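Local coordinates for protein TatD-related deoxyribonuclease (Thermotoga maritima, PDB 1J6O) that probably acts as a metal-dependent deoxyribonuclease, hydrolysing ester bonds in DNA, at residues D15-H21 with F43-V49; N133-V137 with I262-E268; G187-P192 with L218-R224; V201-L206 with I240-V246. All blocks are in the same frame, centred on the assembly; numbering follows the deposited sequence.

Contact 1 of 4, residues D15-H21 with F43-V49; sequences DTHAHLH and FVVNVGV
In this TIM-type barrel the parallel strands at Asp15-Ala18 and Phe43-Val47 pair across a beta bulge; His17 and His19, both predicted ligands of a divalent metal, lie at and just past it. Before the bulge Val45 N donates to Asp15 O at 2.8 Å; beyond it Ala18 N donates to Val45 O, and Val47 N to Ala18 O at 2.8 Å. An Asx turn spans the corner, His17 N donating to Asp15 OD1. His17 then lies across Val47, whose CG2 sits 3.8 Å above the imidazole plane over its centre, a CH-pi contact, while His17 NE2 is hydrogen-bonded to Glu103. The His19 ring is fixed at its edge: ND1 donates to Val47 O at 3.0 Å, and NE2 bonds to Asp214. Asn46 holds the loop that follows. With CG anti to the backbone N (chi1 -153°) its amide reaches Leu20, whose N-H meets a lone pair of OD1 in the carbonyl plane at 2.9 Å, nearly straight at 162°. A leucine in place of Asn46 would remove that acceptor and would probably leave the buried Leu20 N-H without its mate, setting the His19 loop freer to move. Asn46 ND2 bonds to Ser57 of helix 51-61, which also packs on Leu20 and His21; strand 67-71 flanks Val44 and Asn46, and helix 248-264 sets Phe263 against Thr16 and Val45.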
# COMPACT_ATOMS: atom_id res chain seq x y z
N ASP A 15 -8.01 4.52 0.83
CA ASP A 15 -7.51 3.15 0.57
C ASP A 15 -6.12 3.39 -0.01
O ASP A 15 -5.98 3.82 -1.16
CB ASP A 15 -8.35 2.44 -0.49
CG ASP A 15 -7.92 0.98 -0.69
OD1 ASP A 15 -6.82 0.59 -0.22
OD2 ASP A 15 -8.69 0.25 -1.34
N THR A 16 -5.08 3.08 0.76
CA THR A 16 -3.70 3.29 0.28
C THR A 16 -3.10 2.17 -0.58
O THR A 16 -1.92 2.23 -0.94
CB THR A 16 -2.72 3.56 1.46
OG1 THR A 16 -2.73 2.43 2.33
CG2 THR A 16 -3.14 4.81 2.25
N HIS A 17 -3.90 1.16 -0.91
CA HIS A 17 -3.36 0.09 -1.73
C HIS A 17 -4.47 -0.60 -2.49
O HIS A 17 -5.06 -1.57 -1.98
CB HIS A 17 -2.62 -0.94 -0.84
CG HIS A 17 -1.57 -1.73 -1.56
ND1 HIS A 17 -0.23 -1.40 -1.50
CD2 HIS A 17 -1.66 -2.82 -2.35
CE1 HIS A 17 0.46 -2.27 -2.22
NE2 HIS A 17 -0.38 -3.15 -2.74
N ALA A 18 -4.76 -0.14 -3.70
CA ALA A 18 -5.82 -0.76 -4.49
C ALA A 18 -5.29 -1.21 -5.88
O ALA A 18 -4.26 -0.73 -6.32
CB ALA A 18 -6.91 0.24 -4.68
N HIS A 19 -6.00 -2.14 -6.54
CA HIS A 19 -5.60 -2.62 -7.88
C HIS A 19 -6.91 -2.63 -8.66
O HIS A 19 -7.37 -3.70 -9.15
CB HIS A 19 -5.06 -4.06 -7.82
CG HIS A 19 -3.93 -4.26 -6.85
ND1 HIS A 19 -2.66 -3.78 -7.10
CD2 HIS A 19 -3.86 -4.92 -5.67
CE1 HIS A 19 -1.85 -4.16 -6.12
NE2 HIS A 19 -2.56 -4.86 -5.24
N LEU A 20 -7.50 -1.45 -8.82
CA LEU A 20 -8.78 -1.32 -9.52
C LEU A 20 -8.73 -1.64 -10.99
O LEU A 20 -9.78 -1.90 -11.62
CB LEU A 20 -9.34 0.09 -9.28
CG LEU A 20 -9.75 0.35 -7.83
CD1 LEU A 20 -9.89 1.87 -7.56
CD2 LEU A 20 -11.06 -0.36 -7.56
N HIS A 21 -7.52 -1.66 -11.54
CA HIS A 21 -7.33 -1.95 -12.94
C HIS A 21 -7.23 -3.45 -13.23
O HIS A 21 -7.12 -3.84 -14.39
CB HIS A 21 -6.09 -1.23 -13.48
CG HIS A 21 -4.84 -1.57 -12.74
ND1 HIS A 21 -4.68 -1.31 -11.39
CD2 HIS A 21 -3.73 -2.25 -13.13
CE1 HIS A 21 -3.52 -1.82 -10.98
NE2 HIS A 21 -2.93 -2.40 -12.02
N PHE A 43 -9.91 9.18 -1.28
CA PHE A 43 -9.05 8.92 -2.44
C PHE A 43 -8.44 7.57 -2.26
O PHE A 43 -8.56 6.96 -1.18
CB PHE A 43 -7.93 9.98 -2.67
CG PHE A 43 -6.77 9.94 -1.68
CD1 PHE A 43 -6.83 10.70 -0.51
CD2 PHE A 43 -5.60 9.22 -1.95
CE1 PHE A 43 -5.74 10.73 0.37
CE2 PHE A 43 -4.52 9.25 -1.08
CZ PHE A 43 -4.57 10.00 0.07
N VAL A 44 -7.87 7.05 -3.33
CA VAL A 44 -7.24 5.74 -3.21
C VAL A 44 -5.90 5.81 -3.93
O VAL A 44 -5.71 6.66 -4.83
CB VAL A 44 -8.07 4.57 -3.85
CG1 VAL A 44 -9.54 4.67 -3.44
CG2 VAL A 44 -7.86 4.53 -5.34
N VAL A 45 -4.97 4.97 -3.51
CA VAL A 45 -3.67 4.95 -4.16
C VAL A 45 -3.72 3.63 -4.93
O VAL A 45 -3.74 2.56 -4.31
CB VAL A 45 -2.52 4.91 -3.18
CG1 VAL A 45 -1.19 4.76 -3.98
CG2 VAL A 45 -2.51 6.19 -2.31
N ASN A 46 -3.78 3.71 -6.26
CA ASN A 46 -3.86 2.53 -7.12
C ASN A 46 -2.44 2.12 -7.50
O ASN A 46 -1.70 2.86 -8.12
CB ASN A 46 -4.70 2.86 -8.34
CG ASN A 46 -5.34 1.65 -8.91
OD1 ASN A 46 -6.26 1.07 -8.31
ND2 ASN A 46 -4.85 1.22 -10.06
N VAL A 47 -2.11 0.88 -7.15
CA VAL A 47 -0.80 0.30 -7.35
C VAL A 47 -0.52 -0.66 -8.50
O VAL A 47 -1.22 -1.64 -8.66
CB VAL A 47 -0.43 -0.43 -6.03
CG1 VAL A 47 1.03 -0.76 -6.00
CG2 VAL A 47 -0.79 0.46 -4.81
N GLY A 48 0.58 -0.40 -9.20
CA GLY A 48 0.97 -1.27 -10.32
C GLY A 48 1.88 -2.39 -9.85
O GLY A 48 2.50 -2.26 -8.78
N VAL A 49 1.96 -3.51 -10.59
CA VAL A 49 2.84 -4.61 -10.15
C VAL A 49 3.98 -4.97 -11.12
O VAL A 49 4.80 -5.86 -10.84
CB VAL A 49 2.03 -5.89 -9.76
CG1 VAL A 49 1.11 -5.56 -8.56
CG2 VAL A 49 1.20 -6.40 -10.94

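Contact 2 of 4, residues N133-V137 with I262-E268; sequences NLPLV and IFLEVKE
Lys267 runs obliquely across the ring of Pro135, its CE only 3.4 Å from Pro135 CD, closer than carbons usually come. The lysine chain is extended as far as CE and bends only at the last torsion (chi4 61°), and that bend turns NZ back to Ile262 O at 2.6 Å, well tilted from the carbonyl plane. The ammonium group thus meets Ile262 O in the last turn of helix 248-264, where its charge is probably favourable to the helix dipole, and, weakly, Glu265 O just beyond it.

Nearer its root the lysine passes the backbone of Asn133, Lys267 CD lying 3.0 Å from Asn133 O. Asn133, at positive phi, is the C-prime residue of the Schellman motif that ends helix 115-132. With its CG anti to the backbone N (chi1 -156°) the amide is carried to the chain terminus, where ND2 donates to Glu268 O at 2.9 Å with that oxygen close to the amide plane; ND2 also bonds to Glu158.

The apolar half is built on two residues of the last helical turn. Ile262 CG2 touches Pro135 CB at 3.9 Å and also covers one face of the neighbouring Phe263 ring. Val137 approaches that ring at its edge, CG2 lying 4.0 Å from Phe263 CE1, the two side chains crossing at about a right angle.

Phe263 also touches Val99 and Ala100 of strand 98-107. A phenylalanine ring set inside the ring of strands, toward their N-terminal ends, is consistent with a plug at that end of a TIM barrel.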
# COMPACT_ATOMS: atom_id res chain seq x y z
N ASN A 133 12.27 11.51 -4.75
CA ASN A 133 11.72 11.93 -3.49
C ASN A 133 10.26 11.50 -3.33
O ASN A 133 9.43 12.24 -2.81
CB ASN A 133 11.84 13.44 -3.34
CG ASN A 133 11.86 13.86 -1.91
OD1 ASN A 133 12.11 13.04 -1.02
ND2 ASN A 133 11.60 15.14 -1.67
N LEU A 134 9.95 10.31 -3.83
CA LEU A 134 8.60 9.75 -3.74
C LEU A 134 8.60 8.66 -2.67
O LEU A 134 9.59 7.95 -2.50
CB LEU A 134 8.19 9.11 -5.08
CG LEU A 134 7.87 10.03 -6.25
CD1 LEU A 134 7.58 9.18 -7.50
CD2 LEU A 134 6.66 10.94 -5.91
N PRO A 135 7.50 8.52 -1.91
CA PRO A 135 7.40 7.50 -0.86
C PRO A 135 7.32 6.13 -1.51
O PRO A 135 6.95 6.00 -2.68
CB PRO A 135 6.11 7.90 -0.12
CG PRO A 135 5.30 8.52 -1.15
CD PRO A 135 6.30 9.39 -1.91
N LEU A 136 7.71 5.12 -0.75
CA LEU A 136 7.69 3.76 -1.24
C LEU A 136 6.48 3.00 -0.71
O LEU A 136 6.05 3.23 0.41
CB LEU A 136 8.96 3.01 -0.78
CG LEU A 136 10.25 3.41 -1.50
CD1 LEU A 136 11.45 3.31 -0.57
CD2 LEU A 136 10.40 2.52 -2.73
N VAL A 137 5.93 2.13 -1.56
CA VAL A 137 4.79 1.29 -1.22
C VAL A 137 5.52 -0.06 -1.22
O VAL A 137 5.79 -0.63 -2.27
CB VAL A 137 3.71 1.36 -2.32
CG1 VAL A 137 2.73 0.23 -2.19
CG2 VAL A 137 2.99 2.70 -2.21
N ILE A 262 1.53 11.47 3.62
CA ILE A 262 2.48 10.64 2.88
C ILE A 262 2.42 10.74 1.37
O ILE A 262 3.43 10.97 0.70
CB ILE A 262 2.30 9.14 3.27
CG1 ILE A 262 2.76 8.93 4.72
CG2 ILE A 262 3.13 8.24 2.37
CD1 ILE A 262 2.46 7.54 5.26
N PHE A 263 1.23 10.60 0.84
CA PHE A 263 1.03 10.63 -0.59
C PHE A 263 0.68 11.92 -1.28
O PHE A 263 1.10 12.13 -2.43
CB PHE A 263 -0.05 9.58 -0.91
CG PHE A 263 0.33 8.18 -0.51
CD1 PHE A 263 1.27 7.48 -1.23
CD2 PHE A 263 -0.27 7.58 0.60
CE1 PHE A 263 1.61 6.18 -0.87
CE2 PHE A 263 0.06 6.28 0.98
CZ PHE A 263 1.00 5.57 0.24
N LEU A 264 -0.05 12.80 -0.61
CA LEU A 264 -0.42 14.04 -1.28
C LEU A 264 0.33 15.31 -1.03
O LEU A 264 0.19 16.25 -1.81
CB LEU A 264 -1.91 14.29 -1.06
CG LEU A 264 -2.77 13.12 -1.54
CD1 LEU A 264 -4.25 13.45 -1.38
CD2 LEU A 264 -2.42 12.76 -2.99
N GLU A 265 1.11 15.37 0.03
CA GLU A 265 1.84 16.60 0.29
C GLU A 265 2.87 16.83 -0.80
O GLU A 265 3.55 15.90 -1.25
CB GLU A 265 2.50 16.53 1.66
CG GLU A 265 2.48 17.87 2.40
CD GLU A 265 2.64 17.73 3.90
OE1 GLU A 265 3.79 17.59 4.38
OE2 GLU A 265 1.61 17.74 4.60
N VAL A 266 2.96 18.08 -1.26
CA VAL A 266 3.91 18.41 -2.30
C VAL A 266 5.32 18.17 -1.75
O VAL A 266 5.67 18.67 -0.68
CB VAL A 266 3.76 19.90 -2.74
CG1 VAL A 266 4.75 20.21 -3.84
CG2 VAL A 266 2.36 20.16 -3.23
N LYS A 267 6.12 17.39 -2.47
CA LYS A 267 7.48 17.10 -2.02
C LYS A 267 8.55 17.80 -2.87
O LYS A 267 8.35 18.04 -4.06
CB LYS A 267 7.73 15.58 -2.06
CG LYS A 267 6.74 14.77 -1.24
CD LYS A 267 6.92 13.27 -1.46
CE LYS A 267 5.97 12.46 -0.59
NZ LYS A 267 4.53 12.76 -0.90
N GLU A 268 9.67 18.15 -2.24
CA GLU A 268 10.75 18.82 -2.96
C GLU A 268 11.12 17.95 -4.16
O GLU A 268 11.77 16.91 -4.00
CB GLU A 268 11.98 18.98 -2.08
CG GLU A 268 12.04 20.25 -1.23
CD GLU A 268 13.36 20.35 -0.46
OE1 GLU A 268 14.43 20.14 -1.09
OE2 GLU A 268 13.33 20.65 0.76
OXT GLU A 268 10.73 18.34 -5.28

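Contact 3 of 4, residues G187-P192 with L218-R224; sequences GPVTYP and LPPQPFR
Tyr191 and Arg224 supply the stacking. The guanidinium lies flat on the phenol ring, planes 8° apart and centres 3.7 Å apart, in a cation-pi arrangement with NH1 over the ring centre; Pro188 CA covers the opposite face. Bends at chi2 and chi3 of Arg224 fold its chain back across the tyrosine.

Hydrogen bonds come second. Tyr191 OH donates to Pro219 O at 2.7 Å, the carbonyl meeting the ring at its edge. Gln221 N points at Thr190 OG1 from 2.8 Å in an almost straight bond (178°), and that hydroxyl hands its own proton to Gly187 O, also 2.8 Å away. A water links Gly187 N to Leu218 O.

Apolar contact is slight: Pro188 CG rests on Leu218 CD1 at 4.1 Å. Pro192 CD makes van der Waals contact with the Gln221 amide.

Replacing Tyr191 with an alanine would probably leave the Arg224 guanidinium without its stacking partner and Pro219 O without its phenol donor, opening a gap between the loops.

Two proline-containing loops, with Leu218 near Asp214, a predicted metal ligand, are held mainly by directed hydrogen bonds and a cation-pi stack, consistent with a defined orientation of one on the other.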
# COMPACT_ATOMS: atom_id res chain seq x y z
N GLY A 187 -7.92 -5.89 5.30
CA GLY A 187 -8.90 -6.94 5.56
C GLY A 187 -8.59 -7.95 6.66
O GLY A 187 -9.45 -8.17 7.53
N PRO A 188 -7.40 -8.56 6.66
CA PRO A 188 -6.99 -9.56 7.66
C PRO A 188 -7.13 -9.16 9.13
O PRO A 188 -7.22 -10.01 10.01
CB PRO A 188 -5.55 -9.87 7.28
CG PRO A 188 -5.56 -9.65 5.71
CD PRO A 188 -6.36 -8.37 5.62
N VAL A 189 -7.12 -7.86 9.41
CA VAL A 189 -7.25 -7.41 10.80
C VAL A 189 -8.61 -7.84 11.39
O VAL A 189 -8.78 -7.94 12.63
CB VAL A 189 -7.09 -5.86 10.86
CG1 VAL A 189 -8.39 -5.17 10.47
CG2 VAL A 189 -6.63 -5.44 12.30
N THR A 190 -9.58 -8.10 10.51
CA THR A 190 -10.92 -8.52 10.94
C THR A 190 -11.09 -10.03 11.07
O THR A 190 -12.14 -10.49 11.53
CB THR A 190 -12.01 -8.10 9.95
OG1 THR A 190 -11.85 -8.84 8.74
CG2 THR A 190 -11.98 -6.60 9.66
N TYR A 191 -10.08 -10.80 10.67
CA TYR A 191 -10.16 -12.26 10.74
C TYR A 191 -10.10 -12.77 12.17
O TYR A 191 -9.18 -12.46 12.91
CB TYR A 191 -9.03 -12.90 9.92
CG TYR A 191 -9.06 -12.54 8.44
CD1 TYR A 191 -10.15 -11.85 7.89
CD2 TYR A 191 -8.01 -12.92 7.60
CE1 TYR A 191 -10.18 -11.54 6.52
CE2 TYR A 191 -8.03 -12.61 6.25
CZ TYR A 191 -9.10 -11.93 5.72
OH TYR A 191 -9.10 -11.64 4.37
N PRO A 192 -11.10 -13.57 12.58
CA PRO A 192 -11.05 -14.06 13.96
C PRO A 192 -9.73 -14.72 14.33
O PRO A 192 -9.26 -14.57 15.45
CB PRO A 192 -12.25 -15.03 14.04
CG PRO A 192 -12.43 -15.49 12.62
CD PRO A 192 -12.20 -14.20 11.82
N LEU A 218 -7.86 -10.23 -0.35
CA LEU A 218 -8.15 -10.20 1.07
C LEU A 218 -9.30 -9.37 1.62
O LEU A 218 -9.09 -8.37 2.33
CB LEU A 218 -6.88 -9.72 1.76
CG LEU A 218 -5.59 -10.43 1.34
CD1 LEU A 218 -4.34 -9.65 1.80
CD2 LEU A 218 -5.60 -11.81 1.95
N PRO A 219 -10.53 -9.78 1.34
CA PRO A 219 -11.75 -9.10 1.78
C PRO A 219 -11.89 -9.22 3.29
O PRO A 219 -11.31 -10.13 3.88
CB PRO A 219 -12.81 -9.86 1.02
CG PRO A 219 -12.23 -11.30 0.93
CD PRO A 219 -10.82 -10.98 0.53
N PRO A 220 -12.57 -8.25 3.94
CA PRO A 220 -12.72 -8.37 5.39
C PRO A 220 -13.71 -9.49 5.70
O PRO A 220 -14.50 -9.89 4.84
CB PRO A 220 -13.22 -6.98 5.83
CG PRO A 220 -13.87 -6.43 4.62
CD PRO A 220 -13.02 -6.92 3.46
N GLN A 221 -13.65 -9.98 6.94
CA GLN A 221 -14.49 -11.08 7.43
C GLN A 221 -15.90 -11.28 6.90
O GLN A 221 -16.24 -12.37 6.41
CB GLN A 221 -14.55 -11.05 8.95
CG GLN A 221 -15.06 -12.35 9.54
CD GLN A 221 -14.30 -13.55 9.02
OE1 GLN A 221 -13.15 -13.45 8.61
NE2 GLN A 221 -14.95 -14.71 9.05
N PRO A 222 -16.76 -10.26 6.99
CA PRO A 222 -18.11 -10.48 6.48
C PRO A 222 -18.19 -10.80 5.00
O PRO A 222 -19.25 -11.20 4.51
CB PRO A 222 -18.84 -9.18 6.82
CG PRO A 222 -17.76 -8.17 6.83
CD PRO A 222 -16.59 -8.88 7.48
N PHE A 223 -17.08 -10.66 4.29
CA PHE A 223 -17.08 -10.95 2.86
C PHE A 223 -16.04 -11.95 2.41
O PHE A 223 -15.55 -11.85 1.29
CB PHE A 223 -16.90 -9.65 2.08
CG PHE A 223 -18.08 -8.74 2.16
CD1 PHE A 223 -19.22 -8.97 1.39
CD2 PHE A 223 -18.08 -7.67 3.06
CE1 PHE A 223 -20.34 -8.16 1.51
CE2 PHE A 223 -19.20 -6.86 3.19
CZ PHE A 223 -20.33 -7.10 2.42
N ARG A 224 -15.68 -12.93 3.25
CA ARG A 224 -14.68 -13.89 2.81
C ARG A 224 -15.26 -14.58 1.58
O ARG A 224 -16.48 -14.77 1.47
CB ARG A 224 -14.38 -14.93 3.89
CG ARG A 224 -13.78 -14.36 5.18
CD ARG A 224 -12.57 -13.48 4.91
NE ARG A 224 -11.45 -14.18 4.29
CZ ARG A 224 -10.53 -14.89 4.95
NH1 ARG A 224 -10.59 -14.99 6.27
NH2 ARG A 224 -9.54 -15.46 4.29
O HOH W 1 -7.40 -6.33 2.64

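Contact 4 of 4, residues V201-L206 with I240-V246; sequences VKRVGL and ISQVLGV
Lys202 lies along the end of helix 233-244, and its side chain can be traced atom by atom across Val243. CB, the first atom, touches Val243 CG1 at 3.8 Å. CG, anti to the backbone N (chi1 -163°), passes on to the carbonyl, 3.9 Å from Val243 O, and also skirts the same methyl. The rest of the chain is fully extended, which keeps CD and then CE beside that oxygen, CE at 4.0 Å. At the tip, NZ does not reach the carbonyl itself: it donates to a water at 2.7 Å, and that water in turn donates to Val243 O. The aliphatic part of the lysine therefore covers Val243 while its charged end is joined to the same residue through solvent.

Helices 195-204 and 233-244 are neighbours in the outer layer of the TIM-type barrel, and the segments here are their C-terminal ends. The second helix closes in a Schellman motif with Gly245, at positive phi, as its C-prime residue; Gly205, also at positive phi, follows the first.

Inward of the lysine the side chains that meet are all apolar. Leu244 forks between two neighbours: CD2 comes up to the backbone of the opposing helix, 3.7 Å from Val201 O, while CD1 presses on Leu206, 3.7 Å from its CD2. Leu206 reaches farther with that same methyl to Ile240 CG2. Val201 CG1 meets Ile240 CG2 from the other helix at 4.2 Å, the two side chains crossing at about a right angle, and both residues rest on Ile185 of strand 181-185.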
# COMPACT_ATOMS: atom_id res chain seq x y z
N VAL A 201 -1.78 -3.86 16.24
CA VAL A 201 -2.46 -2.60 16.04
C VAL A 201 -2.67 -1.93 17.40
O VAL A 201 -2.52 -0.71 17.53
CB VAL A 201 -3.84 -2.82 15.37
CG1 VAL A 201 -4.66 -1.56 15.46
CG2 VAL A 201 -3.65 -3.19 13.90
N LYS A 202 -3.00 -2.73 18.40
CA LYS A 202 -3.23 -2.21 19.74
C LYS A 202 -1.99 -1.53 20.33
O LYS A 202 -2.09 -0.47 20.96
CB LYS A 202 -3.70 -3.35 20.66
CG LYS A 202 -4.36 -2.90 21.97
CD LYS A 202 -5.13 -4.06 22.61
CE LYS A 202 -5.70 -3.69 23.99
NZ LYS A 202 -6.49 -4.82 24.60
N ARG A 203 -0.83 -2.14 20.11
CA ARG A 203 0.45 -1.62 20.61
C ARG A 203 0.98 -0.43 19.85
O ARG A 203 1.57 0.49 20.43
CB ARG A 203 1.53 -2.70 20.55
CG ARG A 203 1.23 -4.01 21.27
CD ARG A 203 1.40 -3.90 22.77
NE ARG A 203 2.79 -3.67 23.16
CZ ARG A 203 3.78 -4.55 23.00
NH1 ARG A 203 3.55 -5.74 22.45
NH2 ARG A 203 5.01 -4.26 23.41
N VAL A 204 0.79 -0.44 18.53
CA VAL A 204 1.28 0.65 17.70
C VAL A 204 0.46 1.94 17.73
O VAL A 204 1.02 3.03 17.74
CB VAL A 204 1.42 0.16 16.24
CG1 VAL A 204 1.82 1.31 15.34
CG2 VAL A 204 2.47 -0.95 16.17
N GLY A 205 -0.86 1.81 17.72
CA GLY A 205 -1.66 3.01 17.76
C GLY A 205 -1.89 3.67 16.41
O GLY A 205 -1.26 3.32 15.41
N LEU A 206 -2.76 4.67 16.41
CA LEU A 206 -3.10 5.40 15.21
C LEU A 206 -2.08 6.29 14.53
O LEU A 206 -2.22 6.61 13.36
CB LEU A 206 -4.37 6.22 15.45
CG LEU A 206 -5.67 5.42 15.71
CD1 LEU A 206 -6.81 6.41 15.92
CD2 LEU A 206 -6.01 4.52 14.53
N ILE A 240 -10.53 -1.83 13.93
CA ILE A 240 -9.47 -1.03 14.54
C ILE A 240 -10.01 -0.19 15.68
O ILE A 240 -9.38 -0.11 16.74
CB ILE A 240 -8.79 -0.12 13.51
CG1 ILE A 240 -8.04 -0.99 12.49
CG2 ILE A 240 -7.83 0.87 14.20
CD1 ILE A 240 -7.44 -0.19 11.33
N SER A 241 -11.17 0.42 15.48
CA SER A 241 -11.76 1.25 16.52
C SER A 241 -12.11 0.40 17.76
O SER A 241 -11.93 0.83 18.91
CB SER A 241 -13.02 1.95 15.99
OG SER A 241 -14.10 1.03 15.79
N GLN A 242 -12.59 -0.82 17.53
CA GLN A 242 -12.95 -1.66 18.67
C GLN A 242 -11.71 -2.13 19.43
O GLN A 242 -11.68 -2.12 20.66
CB GLN A 242 -13.76 -2.86 18.17
CG GLN A 242 -15.01 -2.40 17.46
CD GLN A 242 -15.77 -3.52 16.83
OE1 GLN A 242 -15.19 -4.54 16.42
NE2 GLN A 242 -17.08 -3.35 16.71
N VAL A 243 -10.69 -2.52 18.69
CA VAL A 243 -9.47 -2.98 19.34
C VAL A 243 -8.77 -1.87 20.13
O VAL A 243 -8.14 -2.13 21.17
CB VAL A 243 -8.49 -3.59 18.31
CG1 VAL A 243 -7.08 -3.69 18.91
CG2 VAL A 243 -8.97 -4.99 17.88
N LEU A 244 -8.87 -0.63 19.65
CA LEU A 244 -8.23 0.49 20.32
C LEU A 244 -9.13 1.20 21.30
O LEU A 244 -8.69 2.09 22.01
CB LEU A 244 -7.75 1.52 19.30
CG LEU A 244 -6.60 1.09 18.39
CD1 LEU A 244 -6.39 2.15 17.33
CD2 LEU A 244 -5.34 0.89 19.21
N GLY A 245 -10.40 0.80 21.31
CA GLY A 245 -11.35 1.43 22.21
C GLY A 245 -11.56 2.91 21.91
O GLY A 245 -11.66 3.72 22.84
N VAL A 246 -11.61 3.28 20.63
CA VAL A 246 -11.81 4.68 20.26
C VAL A 246 -12.92 4.84 19.20
O VAL A 246 -13.31 3.87 18.55
CB VAL A 246 -10.49 5.35 19.73
CG1 VAL A 246 -9.37 5.16 20.74
CG2 VAL A 246 -10.09 4.75 18.38
O HOH W 2 -8.62 -4.59 22.90

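Followed from the N terminus, the chain first closes a short loop at contact 1, the beta-alpha-beta unit of strand 13-18, helix 29-34 and strand 41-47. Contact 2 opens only after that, at 133-137, and closes at the C terminus, so it spans the second half of the barrel. Within that span lie contacts 3 and 4, whose segments alternate and therefore cross: 187-192, 201-206, 218-224, 240-246. Together they join the loops after strands 181-185 and 209-211 and the helices that follow them. Contacts 1 and 2 touch, Val137 meeting His17 on the first strand; contacts 3 and 4 meet through Val189 and Val201.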